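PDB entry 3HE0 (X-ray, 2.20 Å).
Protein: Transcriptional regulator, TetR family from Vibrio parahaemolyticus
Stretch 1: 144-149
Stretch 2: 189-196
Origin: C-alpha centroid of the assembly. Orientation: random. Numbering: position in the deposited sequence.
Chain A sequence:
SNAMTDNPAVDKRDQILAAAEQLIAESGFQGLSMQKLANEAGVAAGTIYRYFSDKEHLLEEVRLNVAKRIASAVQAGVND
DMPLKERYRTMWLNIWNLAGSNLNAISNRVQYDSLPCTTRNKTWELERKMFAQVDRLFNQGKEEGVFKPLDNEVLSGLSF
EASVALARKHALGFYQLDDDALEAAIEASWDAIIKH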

ATOM      1  N   GLU A 144     -21.616 -11.798 -17.078  1.00 28.84           N
ATOM      2  CA  GLU A 144     -21.274 -12.357 -18.392  1.00 28.38           C
ATOM      3  C   GLU A 144     -20.478 -13.647 -18.331  1.00 27.22           C
ATOM      4  O   GLU A 144     -20.107 -14.185 -19.362  1.00 27.13           O
ATOM      5  CB  GLU A 144     -20.507 -11.320 -19.227  1.00 28.66           C
ATOM      6  CG  GLU A 144     -21.406 -10.203 -19.742  1.00 30.23           C
ATOM      7  CD  GLU A 144     -20.641  -9.017 -20.332  1.00 33.25           C
ATOM      8  OE1 GLU A 144     -19.417  -9.104 -20.536  1.00 34.28           O
ATOM      9  OE2 GLU A 144     -21.284  -7.978 -20.613  1.00 39.67           O
ATOM     10  N   GLY A 145     -20.180 -14.133 -17.132  1.00 26.35           N
ATOM     11  CA  GLY A 145     -19.420 -15.365 -16.984  1.00 25.29           C
ATOM     12  C   GLY A 145     -17.940 -15.214 -17.301  1.00 24.76           C
ATOM     13  O   GLY A 145     -17.233 -16.212 -17.468  1.00 24.17           O
ATOM     14  N   VAL A 146     -17.461 -13.970 -17.362  1.00 24.26           N
ATOM     15  CA  VAL A 146     -16.076 -13.684 -17.711  1.00 23.69           C
ATOM     16  C   VAL A 146     -15.198 -13.720 -16.489  1.00 23.80           C
ATOM     17  O   VAL A 146     -14.144 -14.359 -16.494  1.00 24.07           O
ATOM     18  CB  VAL A 146     -15.976 -12.325 -18.418  1.00 24.41           C
ATOM     19  CG1 VAL A 146     -14.527 -11.836 -18.479  1.00 23.65           C
ATOM     20  CG2 VAL A 146     -16.591 -12.451 -19.804  1.00 21.19           C
ATOM     21  N   PHE A 147     -15.663 -13.077 -15.423  1.00 24.29           N
ATOM     22  CA  PHE A 147     -14.909 -12.985 -14.162  1.00 23.64           C
ATOM     23  C   PHE A 147     -15.251 -14.087 -13.164  1.00 23.61           C
ATOM     24  O   PHE A 147     -16.354 -14.614 -13.156  1.00 23.06           O
ATOM     25  CB  PHE A 147     -15.151 -11.633 -13.490  1.00 23.78           C
ATOM     26  CG  PHE A 147     -14.609 -10.461 -14.252  1.00 23.74           C
ATOM     27  CD1 PHE A 147     -13.456 -10.570 -15.026  1.00 24.32           C
ATOM     28  CD2 PHE A 147     -15.197  -9.221 -14.130  1.00 23.04           C
ATOM     29  CE1 PHE A 147     -12.937  -9.465 -15.714  1.00 23.90           C
ATOM     30  CE2 PHE A 147     -14.678  -8.118 -14.810  1.00 24.58           C
ATOM     31  CZ  PHE A 147     -13.548  -8.248 -15.617  1.00 24.07           C
ATOM     32  N   LYS A 148     -14.262 -14.441 -12.344  1.00 23.17           N
ATOM     33  CA  LYS A 148     -14.466 -15.316 -11.201  1.00 22.52           C
ATOM     34  C   LYS A 148     -15.528 -14.739 -10.246  1.00 22.87           C
ATOM     35  O   LYS A 148     -15.600 -13.508 -10.006  1.00 21.93           O
ATOM     36  CB  LYS A 148     -13.153 -15.491 -10.408  1.00 21.71           C
ATOM     37  CG  LYS A 148     -11.915 -16.062 -11.171  1.00 19.98           C
ATOM     38  CD  LYS A 148     -10.816 -16.549 -10.168  1.00 19.79           C
ATOM     39  CE  LYS A 148      -9.572 -17.167 -10.822  1.00 16.48           C
ATOM     40  NZ  LYS A 148      -8.846 -16.271 -11.789  1.00 15.96           N
ATOM     41  N   PRO A 149     -16.345 -15.630  -9.674  1.00 23.31           N
ATOM     42  CA  PRO A 149     -17.473 -15.191  -8.875  1.00 23.73           C
ATOM     43  C   PRO A 149     -17.083 -14.766  -7.463  1.00 23.78           C
ATOM     44  O   PRO A 149     -17.489 -15.382  -6.507  1.00 23.03           O
ATOM     45  CB  PRO A 149     -18.387 -16.430  -8.871  1.00 24.22           C
ATOM     46  CG  PRO A 149     -17.421 -17.589  -8.966  1.00 24.50           C
ATOM     47  CD  PRO A 149     -16.399 -17.077  -9.960  1.00 23.75           C
ATOM     48  N   SER A 189      -2.610  -9.421 -14.601  1.00 20.79           N
ATOM     49  CA  SER A 189      -3.602  -9.045 -13.598  1.00 20.41           C
ATOM     50  C   SER A 189      -5.018  -9.413 -14.061  1.00 20.14           C
ATOM     51  O   SER A 189      -5.830  -9.837 -13.251  1.00 21.46           O
ATOM     52  CB  SER A 189      -3.462  -7.565 -13.196  1.00 19.64           C
ATOM     53  OG  SER A 189      -3.722  -6.671 -14.251  1.00 21.69           O
ATOM     54  N   TRP A 190      -5.307  -9.281 -15.352  1.00 20.38           N
ATOM     55  CA  TRP A 190      -6.566  -9.740 -15.935  1.00 20.29           C
ATOM     56  C   TRP A 190      -6.720 -11.257 -15.701  1.00 20.88           C
ATOM     57  O   TRP A 190      -7.801 -11.712 -15.330  1.00 21.34           O
ATOM     58  CB  TRP A 190      -6.556  -9.425 -17.421  1.00 19.86           C
ATOM     59  CG  TRP A 190      -7.720  -9.807 -18.202  1.00 19.98           C
ATOM     60  CD1 TRP A 190      -7.793 -10.851 -19.077  1.00 20.59           C
ATOM     61  CD2 TRP A 190      -8.985  -9.123 -18.288  1.00 15.84           C
ATOM     62  NE1 TRP A 190      -9.012 -10.871 -19.684  1.00 19.57           N
ATOM     63  CE2 TRP A 190      -9.773  -9.834 -19.205  1.00 17.42           C
ATOM     64  CE3 TRP A 190      -9.523  -8.008 -17.659  1.00 17.26           C
ATOM     65  CZ2 TRP A 190     -11.078  -9.456 -19.534  1.00 16.90           C
ATOM     66  CZ3 TRP A 190     -10.832  -7.622 -17.973  1.00 17.23           C
ATOM     67  CH2 TRP A 190     -11.586  -8.342 -18.907  1.00 17.74           C
ATOM     68  N   ASP A 191      -5.627 -12.015 -15.847  1.00 20.61           N
ATOM     69  CA  ASP A 191      -5.648 -13.447 -15.552  1.00 20.52           C
ATOM     70  C   ASP A 191      -6.120 -13.738 -14.129  1.00 20.51           C
ATOM     71  O   ASP A 191      -6.754 -14.777 -13.882  1.00 21.68           O
ATOM     72  CB  ASP A 191      -4.270 -14.075 -15.722  1.00 20.27           C
ATOM     73  CG  ASP A 191      -3.915 -14.349 -17.175  1.00 22.10           C
ATOM     74  OD1 ASP A 191      -4.857 -14.342 -17.999  1.00 23.66           O
ATOM     75  OD2 ASP A 191      -2.703 -14.591 -17.471  1.00 20.16           O
ATOM     76  N   ALA A 192      -5.777 -12.862 -13.190  1.00 19.37           N
ATOM     77  CA  ALA A 192      -6.155 -13.070 -11.796  1.00 19.33           C
ATOM     78  C   ALA A 192      -7.680 -13.060 -11.661  1.00 18.31           C
ATOM     79  O   ALA A 192      -8.215 -13.817 -10.912  1.00 19.34           O
ATOM     80  CB  ALA A 192      -5.518 -12.009 -10.873  1.00 17.58           C
ATOM     81  N   ILE A 193      -8.366 -12.226 -12.425  1.00 19.54           N
ATOM     82  CA  ILE A 193      -9.801 -12.025 -12.221  1.00 19.65           C
ATOM     83  C   ILE A 193     -10.697 -12.784 -13.197  1.00 20.11           C
ATOM     84  O   ILE A 193     -11.889 -12.984 -12.906  1.00 20.59           O
ATOM     85  CB  ILE A 193     -10.181 -10.523 -12.134  1.00 19.29           C
ATOM     86  CG1 ILE A 193      -9.837  -9.806 -13.427  1.00 20.09           C
ATOM     87  CG2 ILE A 193      -9.524  -9.893 -10.858  1.00 17.90           C
ATOM     88  CD1 ILE A 193     -10.369  -8.317 -13.508  1.00 20.70           C
ATOM     89  N   ILE A 194     -10.152 -13.246 -14.319  1.00 20.88           N
ATOM     90  CA  ILE A 194     -10.971 -14.026 -15.247  1.00 21.31           C
ATOM     91  C   ILE A 194     -10.974 -15.520 -14.857  1.00 21.98           C
ATOM     92  O   ILE A 194     -10.067 -16.015 -14.142  1.00 22.12           O
ATOM     93  CB  ILE A 194     -10.573 -13.821 -16.731  1.00 21.79           C
ATOM     94  CG1 ILE A 194      -9.183 -14.388 -17.046  1.00 22.53           C
ATOM     95  CG2 ILE A 194     -10.668 -12.342 -17.122  1.00 22.04           C
ATOM     96  CD1 ILE A 194      -8.974 -14.642 -18.566  1.00 22.52           C
ATOM     97  N   LYS A 195     -12.038 -16.199 -15.269  1.00 21.81           N
ATOM     98  CA  LYS A 195     -12.163 -17.651 -15.173  1.00 22.98           C
ATOM     99  C   LYS A 195     -11.242 -18.309 -16.196  1.00 23.41           C
ATOM    100  O   LYS A 195     -11.012 -17.745 -17.256  1.00 24.28           O
ATOM    101  CB  LYS A 195     -13.619 -18.067 -15.425  1.00 22.46           C
ATOM    102  CG  LYS A 195     -14.519 -17.718 -14.265  1.00 22.48           C
ATOM    103  CD  LYS A 195     -16.014 -17.904 -14.584  1.00 22.18           C
ATOM    104  CE  LYS A 195     -16.493 -19.305 -14.280  1.00 23.43           C
ATOM    105  NZ  LYS A 195     -17.971 -19.461 -14.491  1.00 23.99           N
ATOM    106  N   HIS A 196     -10.680 -19.465 -15.869  1.00 23.67           N
ATOM    107  CA  HIS A 196      -9.736 -20.131 -16.781  1.00 24.40           C
ATOM    108  C   HIS A 196     -10.178 -21.555 -17.104  1.00 25.77           C
ATOM    109  O   HIS A 196      -9.710 -22.104 -18.129  1.00 26.51           O
ATOM    110  CB  HIS A 196      -8.313 -20.154 -16.213  1.00 24.38           C
ATOM    111  CG  HIS A 196      -7.657 -18.807 -16.179  1.00 24.46           C
ATOM    112  ND1 HIS A 196      -7.020 -18.259 -17.274  1.00 23.82           N
ATOM    113  CD2 HIS A 196      -7.550 -17.895 -15.181  1.00 24.25           C
ATOM    114  CE1 HIS A 196      -6.540 -17.068 -16.945  1.00 25.06           C
ATOM    115  NE2 HIS A 196      -6.846 -16.825 -15.681  1.00 24.58           N
ATOM    116  OXT HIS A 196     -10.988 -22.167 -16.357  1.00 26.20           O
TER
HETATM  117  O   HOH W   1     -12.976 -15.845 -18.331  1.00 36.10           O

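The C-terminal tail of the chain leaves its last helix and runs against an irregular segment at 144-149, burying 473 Å² summed over both sides. The backbones touch at one beta bridge, Phe147 with Ile194, their CA atoms 4.2 Å apart. Two hydrogen bonds flank it: Lys195 N to Val146 O (3.1 Å) and Lys148 N to Ile193 O (2.8 Å), both nearly straight. Each acceptor also meets a CA-H, Val146 O with Ile194 CA at 3.4 Å and Ile193 O with Phe147 CA at 3.3 Å, so each carbonyl receives both an N-H and a CA-H from the other stretch. Water 1 donates to Val146 O (2.6 Å) and to Lys195 O (2.9 Å).

Phe147 is the main apolar bump. Its CA-to-CB bond points away from the tail, but the ring swings back (chi1 m) into a hollow lined by Trp190, Ile193 and Ile194. Phe147, Trp190 and Ile193 are buried, which suits their apolar side chains. The Phe147 edge meets a face of the Trp190 indole, Phe147 CE1 lying 3.6 Å from Trp190 CZ3, with planes at 75°. Phe147 CE1 also reaches Ile193 CD1 at 3.6 Å, while Phe147 CD1 lies 3.9 Å from Ile194 CG2. Val146 adds a smaller knob: its CG1 sits 4.1 Å from Ile194 CG2 and 4.3 Å from Trp190 CZ2.

Lys148 supplies the polar plug. Its long chain carries NZ to the backbone carbonyls of the tail; Lys148 NZ donates to Ala192 O and to Ile194 O, each at 2.7 Å. Beside it, His196 NE2 donates to Asp191 O (2.7 Å), folding the terminal ring back, its edge toward the ammonium. Lys195, exposed, instead lays its aliphatic stem along the segment, Lys195 CD 3.6 Å from both Gly145 O and Phe147 O. Gly145, at positive phi, closes the preceding helix in a Schellman motif, a turn that suits glycine.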